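Local coordinates for chromatin structure-remodeling complex subunit RSC2 (Saccharomyces cerevisiae, PDB 4BB7), which forms part of the RSC chromatin-remodelling complex, which repositions nucleosomes using ATP, and contributes to it a histone H3-binding BAH domain, at residues I49-K54 against Y92-V97. Numbering follows the deposited sequence.
Sequences IFRLWK and YRDHLV
Asp-94 turns its carboxylate to the rim of the Trp-53 indole, with Asp-94 OD1 3.4 Å from Trp-53 CH2 and the carboxylate carbon CG of Asp-94 in the ring plane. Ring and carboxylate planes stand 75° apart. An acid suits this place because the edge of an indole is its electropositive side. The same OD1 faces the Arg-51 guanidinium, 3.9 Å from NH2; the planes are 88° apart and no N-H points at the oxygen, so this long salt bridge rests on charge alone. Toward the start of both segments, the edge of Tyr-92 meets the face of Phe-50 in a T-shaped stack: Tyr-92 CE2 lies 3.9 Å from Phe-50 CZ, the planes at 89°. Phe-50 offers a pi face to the slightly positive ring hydrogens of Tyr-92, whose hydroxyl reaches beyond this contact to a hydrogen bond with Lys-88 NZ. Leu-52 CD2 and Val-97 CG1, tips of branched apolar side chains, touch more loosely at 4.4 Å.

Torsions bring these groups together across strands that are not neighbours. Arg-51 and Trp-53 both tuck CG in between their own backbone N and C, and the arginine chain then runs extended to NE. Strand 60-68 lies between strands 45-54 and 87-96 in the BAH-domain sheet, and its Asn-63 faces both Phe-50 and Arg-51 in a classic beta bulge while its ND2 hydrogen-bonds Asp-94 OD1. Arg-51 and Trp-53 also form reciprocal cation-pi pairs with Trp-53 and Arg-51 of the second subunit.

An alanine here instead of Asp-94 removes the charge facing Arg-51 and the acceptor for Asn-63, and would probably leave guanidinium and indole edge less firmly placed. With no hydrogen bond linking the two segments, their contact depends on ring edges, apolar touches and diffuse charge attraction, which probably tolerate small shifts in angle, whereas Asn-63 gives the carboxylate its directional hold.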
loop_
_atom_site.group_PDB
_atom_site.type_symbol
_atom_site.label_atom_id
_atom_site.label_comp_id
_atom_site.label_asym_id
_atom_site.label_seq_id
_atom_site.Cartn_x
_atom_site.Cartn_y
_atom_site.Cartn_z
ATOM N N ILE A 49 -6.783 -11.519 -7.995
ATOM C CA ILE A 49 -7.155 -10.856 -6.748
ATOM C C ILE A 49 -6.763 -11.641 -5.488
ATOM O O ILE A 49 -7.282 -12.725 -5.232
ATOM C CB ILE A 49 -8.657 -10.554 -6.713
ATOM C CG1 ILE A 49 -9.037 -9.680 -7.910
ATOM C CG2 ILE A 49 -9.031 -9.875 -5.405
ATOM C CD1 ILE A 49 -10.528 -9.550 -8.129
ATOM N N PHE A 50 -5.851 -11.080 -4.702
ATOM C CA PHE A 50 -5.412 -11.725 -3.465
ATOM C C PHE A 50 -6.197 -11.268 -2.235
ATOM O O PHE A 50 -6.331 -12.021 -1.270
ATOM C CB PHE A 50 -3.916 -11.505 -3.237
ATOM C CG PHE A 50 -3.044 -12.548 -3.869
ATOM C CD1 PHE A 50 -2.929 -12.635 -5.250
ATOM C CD2 PHE A 50 -2.324 -13.435 -3.082
ATOM C CE1 PHE A 50 -2.118 -13.597 -5.835
ATOM C CE2 PHE A 50 -1.514 -14.396 -3.658
ATOM C CZ PHE A 50 -1.411 -14.477 -5.037
ATOM N N ARG A 51 -6.699 -10.037 -2.257
ATOM C CA ARG A 51 -7.522 -9.551 -1.153
ATOM C C ARG A 51 -8.282 -8.273 -1.504
ATOM O O ARG A 51 -7.893 -7.535 -2.408
ATOM C CB ARG A 51 -6.683 -9.351 0.117
ATOM C CG ARG A 51 -5.965 -8.022 0.189
ATOM C CD ARG A 51 -5.209 -7.867 1.500
ATOM N NE ARG A 51 -4.653 -6.524 1.650
ATOM C CZ ARG A 51 -3.443 -6.162 1.235
ATOM N NH1 ARG A 51 -2.653 -7.051 0.640
ATOM N NH2 ARG A 51 -3.023 -4.913 1.410
ATOM N N LEU A 52 -9.370 -8.033 -0.779
ATOM C CA LEU A 52 -10.221 -6.869 -0.995
ATOM C C LEU A 52 -10.550 -6.226 0.346
ATOM O O LEU A 52 -10.614 -6.909 1.367
ATOM C CB LEU A 52 -11.523 -7.286 -1.682
ATOM C CG LEU A 52 -11.457 -8.042 -3.011
ATOM C CD1 LEU A 52 -12.681 -8.938 -3.174
ATOM C CD2 LEU A 52 -11.325 -7.083 -4.187
ATOM N N TRP A 53 -10.768 -4.914 0.344
ATOM C CA TRP A 53 -11.109 -4.207 1.571
ATOM C C TRP A 53 -11.601 -2.795 1.292
ATOM O O TRP A 53 -11.415 -2.265 0.199
ATOM C CB TRP A 53 -9.903 -4.150 2.506
ATOM C CG TRP A 53 -8.842 -3.198 2.052
ATOM C CD1 TRP A 53 -8.703 -1.890 2.417
ATOM C CD2 TRP A 53 -7.769 -3.478 1.145
ATOM N NE1 TRP A 53 -7.608 -1.338 1.795
ATOM C CE2 TRP A 53 -7.018 -2.291 1.008
ATOM C CE3 TRP A 53 -7.369 -4.614 0.437
ATOM C CZ2 TRP A 53 -5.891 -2.211 0.194
ATOM C CZ3 TRP A 53 -6.251 -4.532 -0.371
ATOM C CH2 TRP A 53 -5.524 -3.338 -0.487
ATOM N N LYS A 54 -12.228 -2.190 2.294
ATOM C CA LYS A 54 -12.738 -0.830 2.178
ATOM C C LYS A 54 -11.974 0.105 3.108
ATOM O O LYS A 54 -11.707 -0.230 4.262
ATOM C CB LYS A 54 -14.231 -0.794 2.506
ATOM C CG LYS A 54 -14.851 0.590 2.437
ATOM C CD LYS A 54 -16.312 0.558 2.857
ATOM C CE LYS A 54 -16.466 0.055 4.285
ATOM N NZ LYS A 54 -17.893 -0.001 4.712
ATOM N N TYR A 92 2.917 -7.349 -6.037
ATOM C CA TYR A 92 1.600 -7.385 -5.408
ATOM C C TYR A 92 1.146 -5.955 -5.140
ATOM O O TYR A 92 1.543 -5.343 -4.151
ATOM C CB TYR A 92 1.627 -8.215 -4.120
ATOM C CG TYR A 92 2.052 -9.652 -4.347
ATOM C CD1 TYR A 92 3.391 -9.980 -4.520
ATOM C CD2 TYR A 92 1.118 -10.677 -4.395
ATOM C CE1 TYR A 92 3.791 -11.289 -4.731
ATOM C CE2 TYR A 92 1.506 -11.992 -4.607
ATOM C CZ TYR A 92 2.846 -12.292 -4.776
ATOM O OH TYR A 92 3.246 -13.597 -4.987
ATOM N N ARG A 93 0.323 -5.427 -6.038
ATOM C CA ARG A 93 -0.044 -4.017 -6.006
ATOM C C ARG A 93 -1.483 -3.797 -5.560
ATOM O O ARG A 93 -2.339 -4.660 -5.740
ATOM C CB ARG A 93 0.166 -3.385 -7.385
ATOM C CG ARG A 93 1.621 -3.233 -7.804
ATOM C CD ARG A 93 2.364 -2.290 -6.870
ATOM N NE ARG A 93 3.674 -1.919 -7.392
ATOM C CZ ARG A 93 3.933 -0.774 -8.015
ATOM N NH1 ARG A 93 2.972 0.121 -8.193
ATOM N NH2 ARG A 93 5.155 -0.521 -8.457
ATOM N N ASP A 94 -1.739 -2.628 -4.982
ATOM C CA ASP A 94 -3.084 -2.241 -4.576
ATOM C C ASP A 94 -3.749 -1.398 -5.660
ATOM O O ASP A 94 -3.131 -0.483 -6.207
ATOM C CB ASP A 94 -3.045 -1.449 -3.267
ATOM C CG ASP A 94 -2.562 -2.281 -2.093
ATOM O OD1 ASP A 94 -2.566 -3.525 -2.201
ATOM O OD2 ASP A 94 -2.189 -1.690 -1.058
ATOM N N HIS A 95 -5.004 -1.712 -5.970
ATOM C CA HIS A 95 -5.770 -0.927 -6.926
ATOM C C HIS A 95 -7.111 -0.497 -6.340
ATOM O O HIS A 95 -7.655 -1.160 -5.456
ATOM C CB HIS A 95 -6.049 -1.737 -8.190
ATOM C CG HIS A 95 -4.823 -2.211 -8.904
ATOM N ND1 HIS A 95 -4.415 -1.681 -10.109
ATOM C CD2 HIS A 95 -3.938 -3.191 -8.603
ATOM C CE1 HIS A 95 -3.322 -2.304 -10.512
ATOM N NE2 HIS A 95 -3.012 -3.226 -9.617
ATOM N N LEU A 96 -7.641 0.616 -6.839
ATOM C CA LEU A 96 -9.048 0.939 -6.646
ATOM C C LEU A 96 -9.845 -0.032 -7.509
ATOM O O LEU A 96 -9.527 -0.212 -8.684
ATOM C CB LEU A 96 -9.335 2.377 -7.084
ATOM C CG LEU A 96 -8.612 3.491 -6.322
ATOM C CD1 LEU A 96 -8.851 4.847 -6.969
ATOM C CD2 LEU A 96 -9.053 3.508 -4.868
ATOM N N VAL A 97 -10.868 -0.662 -6.937
ATOM C CA VAL A 97 -11.640 -1.665 -7.672
ATOM C C VAL A 97 -12.265 -1.088 -8.941
ATOM O O VAL A 97 -12.701 -1.826 -9.831
ATOM C CB VAL A 97 -12.725 -2.329 -6.799
ATOM C CG1 VAL A 97 -12.096 -2.967 -5.569
ATOM C CG2 VAL A 97 -13.784 -1.319 -6.403
#